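Local coordinates for protein ferulic acid esterase, AmCE1/Fae1A (Anaeromyces mucronatus, PDB 5CXX) that probably hydrolyses ferulic acid esters as a CE1-family alpha/beta-hydrolase, and binds ferulic acid in its pocket, at residues Q5-C10 / G261-I266; K41-L46 / Y68-L73; T161-G166 / V176-P181; V213-C218 / E242-E247; T220-V225 / G250-W255. All coordinates share one frame; numbering follows the deposited sequence.

Contact 1: Q5-C10 / G261-I266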
# COMPACT_ATOMS: atom_id res chain seq x y z
N GLN A 5 0.73 14.51 -13.88
CA GLN A 5 1.49 15.64 -13.30
C GLN A 5 1.82 15.40 -11.80
O GLN A 5 1.01 15.67 -10.95
CB GLN A 5 0.73 16.96 -13.43
CG GLN A 5 -0.20 17.06 -14.62
CD GLN A 5 -1.66 16.84 -14.22
OE1 GLN A 5 -1.99 15.90 -13.49
NE2 GLN A 5 -2.54 17.71 -14.73
N ILE A 6 2.99 14.84 -11.54
CA ILE A 6 3.35 14.45 -10.19
C ILE A 6 3.61 15.70 -9.37
O ILE A 6 4.33 16.62 -9.85
CB ILE A 6 4.60 13.53 -10.25
CG1 ILE A 6 4.28 12.28 -11.09
CG2 ILE A 6 5.11 13.22 -8.86
CD1 ILE A 6 3.19 11.42 -10.41
N SER A 7 3.06 15.73 -8.15
CA SER A 7 3.32 16.85 -7.27
C SER A 7 4.02 16.34 -6.02
O SER A 7 3.78 15.23 -5.58
CB SER A 7 2.06 17.56 -6.84
OG SER A 7 1.26 16.61 -6.22
N ASN A 8 4.90 17.17 -5.49
CA ASN A 8 5.70 16.67 -4.37
C ASN A 8 5.05 16.89 -3.02
O ASN A 8 5.66 16.57 -2.03
CB ASN A 8 7.11 17.25 -4.38
CG ASN A 8 7.15 18.73 -4.27
OD1 ASN A 8 6.13 19.39 -4.03
ND2 ASN A 8 8.36 19.29 -4.40
N THR A 9 3.84 17.42 -3.02
CA THR A 9 3.04 17.47 -1.79
C THR A 9 1.57 17.25 -2.11
O THR A 9 1.13 17.35 -3.25
CB THR A 9 3.15 18.83 -1.06
OG1 THR A 9 2.48 19.82 -1.85
CG2 THR A 9 4.65 19.21 -0.79
N CYS A 10 0.80 16.90 -1.06
CA CYS A 10 -0.63 16.80 -1.21
C CYS A 10 -1.25 18.13 -0.73
O CYS A 10 -1.08 18.49 0.43
CB CYS A 10 -1.16 15.64 -0.34
SG CYS A 10 -3.01 15.49 -0.50
N GLY A 261 2.15 10.70 -1.27
CA GLY A 261 2.20 9.46 -2.03
C GLY A 261 0.80 9.02 -2.46
O GLY A 261 0.55 8.70 -3.61
N PHE A 262 -0.12 8.97 -1.49
CA PHE A 262 -1.47 8.48 -1.80
C PHE A 262 -2.21 9.37 -2.79
O PHE A 262 -2.94 8.91 -3.70
CB PHE A 262 -2.25 8.37 -0.49
CG PHE A 262 -3.47 7.47 -0.57
CD1 PHE A 262 -3.36 6.14 -1.03
CD2 PHE A 262 -4.70 7.94 -0.07
CE1 PHE A 262 -4.49 5.30 -1.06
CE2 PHE A 262 -5.82 7.10 -0.09
CZ PHE A 262 -5.71 5.79 -0.56
N TYR A 263 -2.04 10.69 -2.63
CA TYR A 263 -2.63 11.66 -3.56
C TYR A 263 -2.17 11.43 -5.00
O TYR A 263 -3.00 11.38 -5.93
CB TYR A 263 -2.24 13.07 -3.10
CG TYR A 263 -2.60 14.21 -4.04
CD1 TYR A 263 -3.93 14.57 -4.26
CD2 TYR A 263 -1.59 14.95 -4.69
CE1 TYR A 263 -4.28 15.63 -5.07
CE2 TYR A 263 -1.94 16.04 -5.51
CZ TYR A 263 -3.28 16.36 -5.70
OH TYR A 263 -3.61 17.44 -6.50
N ASN A 264 -0.84 11.30 -5.22
CA ASN A 264 -0.42 11.00 -6.59
C ASN A 264 -0.84 9.61 -7.05
O ASN A 264 -1.25 9.43 -8.22
CB ASN A 264 1.11 11.17 -6.65
CG ASN A 264 1.53 12.61 -6.70
OD1 ASN A 264 1.47 13.24 -7.77
ND2 ASN A 264 1.96 13.15 -5.56
N PHE A 265 -0.77 8.63 -6.16
CA PHE A 265 -1.12 7.28 -6.56
C PHE A 265 -2.56 7.14 -7.02
O PHE A 265 -2.86 6.51 -8.04
CB PHE A 265 -0.81 6.35 -5.38
CG PHE A 265 -1.02 4.86 -5.66
CD1 PHE A 265 -0.25 4.20 -6.63
CD2 PHE A 265 -1.97 4.16 -4.94
CE1 PHE A 265 -0.42 2.80 -6.83
CE2 PHE A 265 -2.19 2.80 -5.16
CZ PHE A 265 -1.41 2.12 -6.09
N ILE A 266 -3.49 7.71 -6.25
CA ILE A 266 -4.92 7.50 -6.54
C ILE A 266 -5.35 8.24 -7.80
O ILE A 266 -6.34 7.91 -8.44
CB ILE A 266 -5.76 7.91 -5.29
CG1 ILE A 266 -5.49 6.92 -4.15
CG2 ILE A 266 -7.30 7.95 -5.62
CD1 ILE A 266 -5.98 5.47 -4.37
O HOH W 1 -0.47 15.50 -8.55

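Contact 2: K41-L46 / Y68-L73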
# COMPACT_ATOMS: atom_id res chain seq x y z
N LYS A 41 -8.66 -9.32 11.59
CA LYS A 41 -9.52 -8.16 11.30
C LYS A 41 -8.98 -7.36 10.13
O LYS A 41 -7.77 -7.30 9.92
CB LYS A 41 -9.60 -7.24 12.51
CG LYS A 41 -10.41 -7.96 13.74
CD LYS A 41 -10.61 -7.05 14.95
CE LYS A 41 -11.63 -7.64 15.94
NZ LYS A 41 -11.54 -9.11 15.95
N MET A 42 -9.91 -6.74 9.39
CA MET A 42 -9.51 -5.75 8.36
C MET A 42 -10.64 -4.70 8.32
O MET A 42 -11.79 -5.01 8.64
CB MET A 42 -9.34 -6.36 6.93
CG MET A 42 -10.60 -7.11 6.45
SD MET A 42 -10.05 -7.92 4.92
CE MET A 42 -11.54 -8.89 4.50
N ASN A 43 -10.31 -3.46 7.90
CA ASN A 43 -11.37 -2.51 7.59
C ASN A 43 -11.71 -2.58 6.13
O ASN A 43 -10.83 -2.59 5.25
CB ASN A 43 -10.95 -1.10 7.92
CG ASN A 43 -10.91 -0.88 9.43
OD1 ASN A 43 -11.92 -1.06 10.11
ND2 ASN A 43 -9.74 -0.52 9.96
N VAL A 44 -13.01 -2.60 5.87
CA VAL A 44 -13.51 -2.44 4.52
C VAL A 44 -14.23 -1.09 4.43
O VAL A 44 -15.16 -0.83 5.20
CB VAL A 44 -14.44 -3.60 4.13
CG1 VAL A 44 -15.03 -3.38 2.71
CG2 VAL A 44 -13.65 -4.92 4.16
N ILE A 45 -13.83 -0.30 3.45
CA ILE A 45 -14.40 1.04 3.24
C ILE A 45 -15.10 1.03 1.87
O ILE A 45 -14.43 1.10 0.82
CB ILE A 45 -13.29 2.08 3.32
CG1 ILE A 45 -12.56 2.03 4.69
CG2 ILE A 45 -13.88 3.49 2.99
CD1 ILE A 45 -11.08 2.60 4.56
N LEU A 46 -16.41 0.88 1.89
CA LEU A 46 -17.19 0.90 0.65
C LEU A 46 -17.39 2.33 0.17
O LEU A 46 -17.47 3.23 0.97
CB LEU A 46 -18.54 0.23 0.88
CG LEU A 46 -18.40 -1.24 1.30
CD1 LEU A 46 -19.78 -1.83 1.68
CD2 LEU A 46 -17.65 -2.16 0.24
N TYR A 68 -1.56 -1.42 12.96
CA TYR A 68 -2.63 -2.43 12.79
C TYR A 68 -3.69 -1.83 11.87
O TYR A 68 -3.47 -0.76 11.33
CB TYR A 68 -3.21 -2.88 14.15
CG TYR A 68 -3.90 -1.77 14.94
CD1 TYR A 68 -3.15 -0.76 15.53
CD2 TYR A 68 -5.32 -1.74 15.05
CE1 TYR A 68 -3.78 0.29 16.21
CE2 TYR A 68 -5.97 -0.70 15.76
CZ TYR A 68 -5.18 0.30 16.33
OH TYR A 68 -5.75 1.35 17.03
N GLU A 69 -4.81 -2.52 11.75
CA GLU A 69 -5.73 -2.20 10.63
C GLU A 69 -6.37 -0.83 10.76
O GLU A 69 -6.81 -0.28 9.75
CB GLU A 69 -6.78 -3.31 10.48
CG GLU A 69 -7.86 -3.36 11.62
CD GLU A 69 -7.35 -4.02 12.92
OE1 GLU A 69 -6.23 -4.61 12.96
OE2 GLU A 69 -8.11 -3.96 13.93
N ASP A 70 -6.40 -0.21 11.96
CA ASP A 70 -6.95 1.14 12.04
C ASP A 70 -5.93 2.25 11.81
O ASP A 70 -6.30 3.45 11.79
CB ASP A 70 -7.65 1.39 13.41
CG ASP A 70 -8.82 0.51 13.65
OD1 ASP A 70 -9.38 -0.07 12.71
OD2 ASP A 70 -9.27 0.43 14.84
N SER A 71 -4.63 1.88 11.71
CA SER A 71 -3.62 2.90 11.77
C SER A 71 -3.67 3.89 10.59
O SER A 71 -3.41 5.07 10.80
CB SER A 71 -2.22 2.22 11.81
OG SER A 71 -2.16 1.47 13.03
N MET A 72 -4.06 3.42 9.40
CA MET A 72 -4.10 4.37 8.28
C MET A 72 -5.34 5.29 8.34
O MET A 72 -5.46 6.18 7.52
CB MET A 72 -4.01 3.62 6.93
CG MET A 72 -2.67 2.83 6.78
SD MET A 72 -1.17 3.72 7.23
CE MET A 72 -1.09 4.92 5.96
N LEU A 73 -6.18 5.11 9.38
CA LEU A 73 -7.33 6.02 9.55
C LEU A 73 -7.02 7.12 10.53
O LEU A 73 -7.88 7.99 10.81
CB LEU A 73 -8.58 5.26 10.02
CG LEU A 73 -9.11 4.23 9.01
CD1 LEU A 73 -10.12 3.32 9.72
CD2 LEU A 73 -9.72 4.95 7.73

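Contact 3: T161-G166 / V176-P181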
# COMPACT_ATOMS: atom_id res chain seq x y z
N THR A 161 6.25 -4.20 1.76
CA THR A 161 5.47 -5.38 1.48
C THR A 161 4.70 -5.19 0.17
O THR A 161 4.57 -6.13 -0.64
CB THR A 161 4.49 -5.65 2.67
OG1 THR A 161 5.34 -5.87 3.84
CG2 THR A 161 3.63 -6.92 2.41
N SER A 162 4.20 -3.98 -0.07
CA SER A 162 3.49 -3.70 -1.34
C SER A 162 4.40 -3.87 -2.55
O SER A 162 3.99 -4.43 -3.58
CB SER A 162 2.92 -2.27 -1.35
OG SER A 162 1.89 -2.13 -0.40
N LEU A 163 5.65 -3.40 -2.44
CA LEU A 163 6.56 -3.55 -3.58
C LEU A 163 6.92 -5.02 -3.81
O LEU A 163 6.99 -5.48 -4.96
CB LEU A 163 7.88 -2.78 -3.33
CG LEU A 163 7.72 -1.28 -3.56
CD1 LEU A 163 8.95 -0.50 -2.97
CD2 LEU A 163 7.61 -0.97 -5.09
N TYR A 164 7.15 -5.75 -2.71
CA TYR A 164 7.50 -7.16 -2.83
C TYR A 164 6.37 -7.92 -3.54
O TYR A 164 6.60 -8.70 -4.49
CB TYR A 164 7.77 -7.72 -1.42
CG TYR A 164 7.98 -9.21 -1.36
CD1 TYR A 164 9.05 -9.81 -2.03
CD2 TYR A 164 7.17 -9.97 -0.55
CE1 TYR A 164 9.25 -11.18 -1.93
CE2 TYR A 164 7.37 -11.38 -0.44
CZ TYR A 164 8.39 -11.94 -1.17
OH TYR A 164 8.61 -13.31 -1.05
N ILE A 165 5.15 -7.74 -3.03
CA ILE A 165 4.04 -8.49 -3.60
C ILE A 165 3.76 -8.01 -5.01
O ILE A 165 3.48 -8.80 -5.95
CB ILE A 165 2.79 -8.36 -2.69
CG1 ILE A 165 3.03 -9.03 -1.33
CG2 ILE A 165 1.58 -9.01 -3.44
CD1 ILE A 165 1.91 -8.63 -0.30
N GLY A 166 3.77 -6.68 -5.22
CA GLY A 166 3.44 -6.10 -6.53
C GLY A 166 4.42 -6.52 -7.62
O GLY A 166 4.00 -6.59 -8.80
N VAL A 176 0.95 -0.43 -7.97
CA VAL A 176 1.74 -0.58 -6.77
C VAL A 176 2.17 0.77 -6.25
O VAL A 176 2.75 1.54 -7.01
CB VAL A 176 3.01 -1.45 -7.01
CG1 VAL A 176 3.76 -1.74 -5.69
CG2 VAL A 176 2.63 -2.69 -7.83
N GLY A 177 1.93 1.06 -4.97
CA GLY A 177 2.29 2.34 -4.39
C GLY A 177 3.08 2.11 -3.12
O GLY A 177 2.67 1.41 -2.19
N ALA A 178 4.23 2.76 -3.02
CA ALA A 178 5.11 2.51 -1.90
C ALA A 178 5.49 3.84 -1.27
O ALA A 178 6.30 4.59 -1.88
CB ALA A 178 6.40 1.74 -2.35
N PHE A 179 4.94 4.16 -0.10
CA PHE A 179 5.23 5.46 0.53
C PHE A 179 6.23 5.23 1.64
O PHE A 179 5.92 4.59 2.65
CB PHE A 179 3.91 6.10 1.06
CG PHE A 179 2.73 5.94 0.09
CD1 PHE A 179 2.92 6.03 -1.29
CD2 PHE A 179 1.44 5.63 0.60
CE1 PHE A 179 1.88 5.80 -2.16
CE2 PHE A 179 0.37 5.44 -0.28
CZ PHE A 179 0.58 5.52 -1.68
N ALA A 180 7.46 5.67 1.38
CA ALA A 180 8.60 5.52 2.30
C ALA A 180 8.87 4.06 2.65
O ALA A 180 8.93 3.72 3.85
CB ALA A 180 8.41 6.36 3.59
N PRO A 181 9.10 3.21 1.66
CA PRO A 181 9.32 1.78 1.95
C PRO A 181 10.58 1.48 2.80
O PRO A 181 11.63 2.10 2.69
CB PRO A 181 9.46 1.15 0.54
CG PRO A 181 10.01 2.29 -0.35
CD PRO A 181 9.15 3.48 0.19

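Contact 4: V213-C218 / E242-E247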
# COMPACT_ATOMS: atom_id res chain seq x y z
N VAL A 213 1.06 0.85 -13.06
CA VAL A 213 1.69 2.00 -12.39
C VAL A 213 2.49 1.44 -11.21
O VAL A 213 2.00 0.55 -10.45
CB VAL A 213 0.65 3.01 -11.86
CG1 VAL A 213 1.34 4.12 -11.07
CG2 VAL A 213 -0.18 3.60 -12.98
N SER A 214 3.74 1.90 -11.03
CA SER A 214 4.57 1.60 -9.86
C SER A 214 5.02 2.95 -9.36
O SER A 214 5.55 3.73 -10.15
CB SER A 214 5.76 0.71 -10.25
OG SER A 214 6.61 0.63 -9.14
N LEU A 215 4.72 3.29 -8.10
CA LEU A 215 5.06 4.64 -7.62
C LEU A 215 5.71 4.52 -6.29
O LEU A 215 5.20 3.81 -5.42
CB LEU A 215 3.80 5.50 -7.49
CG LEU A 215 3.94 6.94 -6.95
CD1 LEU A 215 2.85 7.87 -7.55
CD2 LEU A 215 3.93 7.02 -5.37
N ILE A 216 6.79 5.27 -6.08
CA ILE A 216 7.52 5.25 -4.82
C ILE A 216 7.78 6.70 -4.42
O ILE A 216 8.18 7.52 -5.27
CB ILE A 216 8.89 4.56 -4.97
CG1 ILE A 216 8.74 3.15 -5.46
CG2 ILE A 216 9.62 4.58 -3.60
CD1 ILE A 216 10.14 2.48 -5.72
N ASP A 217 7.53 7.03 -3.13
CA ASP A 217 7.99 8.33 -2.63
C ASP A 217 8.64 8.20 -1.28
O ASP A 217 8.69 7.09 -0.68
CB ASP A 217 6.85 9.43 -2.60
CG ASP A 217 5.96 9.41 -1.32
OD1 ASP A 217 5.77 8.35 -0.74
OD2 ASP A 217 5.47 10.51 -0.91
N CYS A 218 9.20 9.31 -0.84
CA CYS A 218 9.81 9.38 0.49
C CYS A 218 10.09 10.82 0.84
O CYS A 218 10.42 11.61 -0.06
CB CYS A 218 11.14 8.57 0.54
SG CYS A 218 11.76 8.30 2.25
N GLU A 242 9.73 0.37 -15.30
CA GLU A 242 9.15 1.72 -15.35
C GLU A 242 8.41 2.01 -14.05
O GLU A 242 7.68 1.16 -13.53
CB GLU A 242 8.15 1.85 -16.49
CG GLU A 242 7.30 0.60 -16.68
CD GLU A 242 6.69 0.45 -18.10
OE1 GLU A 242 7.22 1.10 -19.04
OE2 GLU A 242 5.72 -0.33 -18.27
N HIS A 243 8.64 3.22 -13.51
CA HIS A 243 8.03 3.61 -12.25
C HIS A 243 8.19 5.09 -12.05
O HIS A 243 8.92 5.80 -12.80
CB HIS A 243 8.66 2.85 -11.06
CG HIS A 243 10.08 3.26 -10.82
ND1 HIS A 243 11.10 2.92 -11.69
CD2 HIS A 243 10.62 4.10 -9.90
CE1 HIS A 243 12.23 3.49 -11.27
NE2 HIS A 243 11.96 4.24 -10.22
N ILE A 244 7.46 5.60 -11.08
CA ILE A 244 7.52 6.98 -10.71
C ILE A 244 8.23 7.10 -9.37
O ILE A 244 7.90 6.32 -8.45
CB ILE A 244 6.08 7.51 -10.50
CG1 ILE A 244 5.33 7.48 -11.86
CG2 ILE A 244 6.05 8.90 -9.82
CD1 ILE A 244 3.75 7.54 -11.66
N TRP A 245 9.13 8.06 -9.26
CA TRP A 245 9.83 8.30 -8.01
C TRP A 245 9.87 9.80 -7.73
O TRP A 245 10.17 10.57 -8.66
CB TRP A 245 11.26 7.73 -8.10
CG TRP A 245 12.28 8.34 -7.13
CD1 TRP A 245 13.34 9.12 -7.49
CD2 TRP A 245 12.38 8.17 -5.67
NE1 TRP A 245 14.09 9.46 -6.38
CE2 TRP A 245 13.52 8.92 -5.26
CE3 TRP A 245 11.61 7.51 -4.70
CZ2 TRP A 245 13.94 8.99 -3.95
CZ3 TRP A 245 12.02 7.60 -3.35
CH2 TRP A 245 13.18 8.32 -3.00
N PHE A 246 9.55 10.17 -6.46
CA PHE A 246 9.77 11.57 -6.09
C PHE A 246 9.97 11.69 -4.60
O PHE A 246 9.59 10.78 -3.84
CB PHE A 246 8.60 12.49 -6.53
CG PHE A 246 7.30 12.23 -5.78
CD1 PHE A 246 6.43 11.24 -6.24
CD2 PHE A 246 6.98 12.95 -4.62
CE1 PHE A 246 5.23 10.95 -5.57
CE2 PHE A 246 5.73 12.67 -3.92
CZ PHE A 246 4.89 11.66 -4.42
N GLU A 247 10.54 12.83 -4.20
CA GLU A 247 10.82 13.08 -2.76
C GLU A 247 10.03 14.26 -2.27
O GLU A 247 9.86 15.25 -2.97
CB GLU A 247 12.34 13.29 -2.52
CG GLU A 247 13.10 12.03 -2.82
CD GLU A 247 14.59 12.28 -2.68
OE1 GLU A 247 15.24 12.89 -3.55
OE2 GLU A 247 15.18 11.81 -1.71

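Contact 5: T220-V225 / G250-W255. With FER (3-(4-hydroxy-3-methoxyphenyl)-2-propenoic acid), chain D.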
# COMPACT_ATOMS: atom_id res chain seq x y z
N THR A 220 12.55 13.77 2.17
CA THR A 220 14.01 13.95 2.00
C THR A 220 14.73 13.71 3.35
O THR A 220 15.93 13.50 3.38
CB THR A 220 14.38 15.34 1.51
OG1 THR A 220 13.77 16.29 2.37
CG2 THR A 220 13.86 15.54 0.05
N ASN A 221 13.97 13.70 4.45
CA ASN A 221 14.59 13.67 5.79
C ASN A 221 13.91 12.61 6.64
O ASN A 221 13.56 12.87 7.80
CB ASN A 221 14.47 15.02 6.47
CG ASN A 221 15.29 16.09 5.74
OD1 ASN A 221 14.88 16.61 4.69
ND2 ASN A 221 16.49 16.37 6.25
N ASP A 222 13.74 11.42 6.06
CA ASP A 222 13.04 10.35 6.75
C ASP A 222 14.07 9.66 7.67
O ASP A 222 14.96 8.97 7.19
CB ASP A 222 12.42 9.35 5.75
CG ASP A 222 11.53 8.34 6.45
OD1 ASP A 222 11.98 7.75 7.46
OD2 ASP A 222 10.40 8.12 5.99
N SER A 223 13.86 9.83 8.98
CA SER A 223 14.78 9.35 10.01
C SER A 223 14.61 7.83 10.28
O SER A 223 15.46 7.22 11.01
CB SER A 223 14.53 10.13 11.32
OG SER A 223 13.21 9.90 11.72
N VAL A 224 13.61 7.19 9.67
CA VAL A 224 13.32 5.78 9.97
C VAL A 224 13.79 4.89 8.80
O VAL A 224 14.45 3.87 9.08
CB VAL A 224 11.85 5.56 10.21
CG1 VAL A 224 11.45 4.04 10.39
CG2 VAL A 224 11.43 6.36 11.46
N VAL A 225 13.48 5.29 7.56
CA VAL A 225 13.91 4.44 6.44
C VAL A 225 15.00 5.10 5.58
O VAL A 225 15.49 4.46 4.67
CB VAL A 225 12.71 4.00 5.52
CG1 VAL A 225 11.62 3.23 6.37
CG2 VAL A 225 12.05 5.19 4.76
N GLY A 250 11.72 18.21 2.84
CA GLY A 250 11.70 18.45 4.26
C GLY A 250 10.87 17.45 5.06
O GLY A 250 10.86 17.53 6.29
N ALA A 251 10.18 16.52 4.40
CA ALA A 251 9.36 15.57 5.13
C ALA A 251 10.13 14.42 5.76
O ALA A 251 11.21 14.04 5.33
CB ALA A 251 8.25 15.00 4.24
N ASP A 252 9.58 13.94 6.87
CA ASP A 252 10.16 12.85 7.63
C ASP A 252 9.24 11.65 7.46
O ASP A 252 8.48 11.56 6.48
CB ASP A 252 10.28 13.29 9.10
CG ASP A 252 11.37 12.54 9.91
OD1 ASP A 252 11.45 11.29 9.89
OD2 ASP A 252 12.08 13.23 10.70
N HIS A 253 9.29 10.71 8.41
CA HIS A 253 8.44 9.51 8.40
C HIS A 253 7.05 9.94 8.92
O HIS A 253 6.72 9.79 10.10
CB HIS A 253 9.07 8.41 9.30
CG HIS A 253 8.89 7.00 8.79
ND1 HIS A 253 9.23 6.59 7.50
CD2 HIS A 253 8.39 5.90 9.41
CE1 HIS A 253 8.97 5.31 7.36
NE2 HIS A 253 8.46 4.87 8.51
N ASP A 254 6.27 10.58 8.04
CA ASP A 254 5.11 11.31 8.54
C ASP A 254 3.97 11.40 7.52
O ASP A 254 4.07 10.87 6.37
CB ASP A 254 5.55 12.75 9.00
CG ASP A 254 6.07 13.64 7.85
OD1 ASP A 254 5.63 13.55 6.69
OD2 ASP A 254 7.00 14.48 8.08
N TRP A 255 2.90 12.08 7.94
CA TRP A 255 1.70 12.08 7.12
C TRP A 255 1.84 13.02 5.92
O TRP A 255 1.03 12.92 4.99
CB TRP A 255 0.49 12.48 7.98
CG TRP A 255 -0.02 11.31 8.76
CD1 TRP A 255 0.08 11.09 10.14
CD2 TRP A 255 -0.80 10.22 8.24
NE1 TRP A 255 -0.52 9.92 10.48
CE2 TRP A 255 -1.09 9.37 9.35
CE3 TRP A 255 -1.28 9.87 6.96
CZ2 TRP A 255 -1.85 8.20 9.22
CZ3 TRP A 255 -2.04 8.68 6.84
CH2 TRP A 255 -2.31 7.88 7.97
C4 FER D . 14.14 -1.38 9.63
C5 FER D . 13.78 -0.05 9.98
C6 FER D . 12.48 0.35 9.88
C3 FER D . 13.14 -2.23 9.10
C2 FER D . 11.83 -1.85 9.02
C1 FER D . 11.49 -0.56 9.39
C10 FER D . 12.63 -4.21 8.05
C7 FER D . 10.06 -0.17 9.32
C8 FER D . 9.53 0.91 9.94
C9 FER D . 8.04 1.18 9.77
O1 FER D . 7.27 0.42 9.09
O2 FER D . 7.55 2.18 10.35
O4 FER D . 15.40 -1.89 9.68
O3 FER D . 13.61 -3.46 8.77
O HOH W 2 9.09 9.80 4.35

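Contact 1: Q5-C10 / G261-I266
Asn-264 and Ser-7 are joined by two hydrogen bonds in which one side-chain amide serves both polar backbone atoms of a single residue. Ser-7 N donates to Asn-264 OD1 over 3.0 Å, nearly straight at 163°. In return Asn-264 ND2 reaches Ser-7 O at 2.8 Å, lying in the carbonyl plane on a lone pair. CG of Asn-264 stands anti to its own carbonyl carbon (chi1 -77°), and ND2 has a further acceptor in Ala-260 O, so bonds at both ends of the amide fix its rotation. A water donates to Asn-264 OD1, at 3.1 Å, and to Gln-5 O, giving OD1 a second donor. The bonds fasten the N-terminal loop of this alpha/beta-hydrolase to helix 255-266, the last of the chain. An alanine at Asn-264 would probably leave Ser-7 N and Ser-7 O without their mate on the helix, and the loop freer to shift.

Packing adds less directional contacts. Ile-6 crosses the amide obliquely, CD1 lying 3.6 Å from Asn-264 OD1, and also touches Ile-244 and Phe-246 of the adjoining strand. Cys-10 makes a sulfur-aromatic contact: SG is 4.4 Å from the centroid of the Tyr-263 ring and 36° off its normal. Cys-10 SG comes closest to Tyr-263 CB, at 3.6 Å. The phenol oxygen of Tyr-263 is hydrogen-bonded to Arg-90.

Contact 2: K41-L46 / Y68-L73
Asn-43, on strand 38-45, points its side chain at the turn formed by Tyr-68 to Ser-71. From CB, directed toward that loop, the chain leads to CG, placed anti to the carbonyl carbon (chi1 -73°) and 3.7 Å from Asp-70 OD1. Of its two branches, Asn-43 OD1 comes no closer than 3.8 Å to Asp-70 OD1. The branch that bonds is ND2. It donates to Asp-70 OD1 at 2.8 Å, almost linearly (175°), with the acceptor in the amide plane and met nearly along its C-O axis. A second bond from ND2, to Glu-69 O at 2.9 Å, is weak because it is bent to 133°. Leu-73 CD1 lies against the same nitrogen at 3.9 Å, and the Leu-73 and Ile-45 side chains slide past each other in opposite directions. Glu-69 through OE2 and Asp-70 through OD2 each form a salt bridge with Lys-28. Asp-70 thus shares its oxygens between an amide on strand 38-45 and a cation on strand 26-33, tying the loop to both antiparallel strands; the lysine would probably favour the ionised carboxylate.

Contact 3: T161-G166 / V176-P181
Val-176 reaches helix 157-168 with both methyl groups. CG1, anti to the backbone N (chi1 -174°), lies 3.4 Å from Ser-162 O, and CG2 lies 3.7 Å from Gly-166 CA. Val-176 CG1 also stands 4.0 Å from Leu-163 CD2, where the two side chains cross at about a right angle. Gly-177 contributes its carbonyl: O approaches Ser-162 CB at 3.8 Å, while the hydroxyl of Ser-162 is hydrogen-bonded to Gly-158 O. Next, Ala-178 points its methyl at the helix, and its CB meets Leu-163 CD1 at 3.5 Å, tighter than usual van der Waals contact. Past the strand end, Pro-181 CB touches Leu-163 CD1 at 3.9 Å. No hydrogen bond spans the two segments. The axes of helix 161-166 and strand 176-179 approach to 7.5 Å, their directions 155° apart and so nearly antiparallel, as expected for the helix returning the chain in a beta-alpha-beta crossover. Strand 175-179 lies in the sheet between strands 150-155 and 213-219, and helix 125-140 packs on Thr-161, Tyr-164 and Ile-165.

Contact 4: V213-C218 / E242-E247
The Phe-246 ring has Asp-217 CB over one face, 3.6 Å from its centroid and 17° off the normal, a CH-pi contact shifted toward CZ. The two side chains lie side by side and point the same way, with the carboxylate turned 54° from the ring plane. Leu-215 CD2 comes obliquely to Phe-246 CE1 at 4.1 Å. On the other face of the sheet the Trp-245 indole is met obliquely too, Ile-216 CG2 at 3.7 Å from its CE3 and Cys-218 CB at 4.1 Å from its CH2. His-233 of helix 228-238 stacks on this indole.

Backbone bonds set the parallel pairing. Ile-244 N donates to Ser-214 O and Ile-216 N to Ile-244 O, each at 2.8 Å. The pairing slackens further on: Phe-246 N to Ile-216 O measures 3.2 Å, and Cys-218 N to Phe-246 O is a weak bond of 3.4 Å. Side chains alternate, Leu-215, Asp-217 and Phe-246 meeting helix 255-266, Ile-216 and Cys-218 meeting helix 228-238. Strands running parallel (axes 14° apart), linked through a helix and flanked by helices on both faces, form the beta-alpha-beta layering of the alpha/beta-hydrolase fold, here at an outermost strand of the sheet.

Contact 5: T220-V225 / G250-W255
His-253 and Asp-222 are joined by a hydrogen bond from ND1 to OD2 modelled at 2.4 Å, so short that the exact length is doubtful, especially as His-253 has a second conformer. The carboxylate plane is turned 71° from the imidazole. Val-224 CB sits over the centre of one ring face, 3.6 Å from its centroid, and Val-225 CG1 approaches His-253 CE1 obliquely at 3.5 Å. At the ring edge, in plane, FER O2 receives a weak bond from His-253 NE2 of 3.4 Å; NE2 is also hydrogen-bonded to Ser-156 OG.

A second shell of hydrogen bonds is placed to orient these groups. In an Asx turn Asp-222 OD1 accepts from Val-224 N at 2.8 Å, and it also takes Val-225 N from above the carboxylate plane. Asp-252 OD1 gathers three donors: Ser-223 OG on its syn lone pair, His-253 N on its anti lone pair at 2.7 Å, and Ser-223 N from above the plane. An alanine at Asp-252 would probably leave Ser-223 and His-253 N without this acceptor and the two loops freer to separate. Farther out, Gly-250 N donates to Thr-220 OG1 at 2.8 Å, and Asn-221 N to Ala-251 O at 2.9 Å.

With Ser-156, the arrangement fits the Ser-His-Asp triad of an alpha/beta-hydrolase, probably the catalytic centre, beside the bound ferulic acid.

Contact 3 is fully buried and apolar, whereas the other four are partly buried and carry hydrogen bonds. Contacts 3 and 4 hold neighbouring strands of one sheet: Ala-178 N probably bonds Leu-215 O at 2.8 Å. Contact 2 reaches the same sheet across the chain's centre from contact 4, through side-chain rather than backbone bonds. Contact 1 packs on contact 4, Ile-6 CG2 meeting Phe-246 CD1 at 3.5 Å, and the chain between its two segments contains all the others. Contact 5, in loops following the two strands of contact 4, is rich in carboxylate bonds and alone among the five includes residues lining the ferulic acid pocket; Ala-180 of contact 3 abuts it.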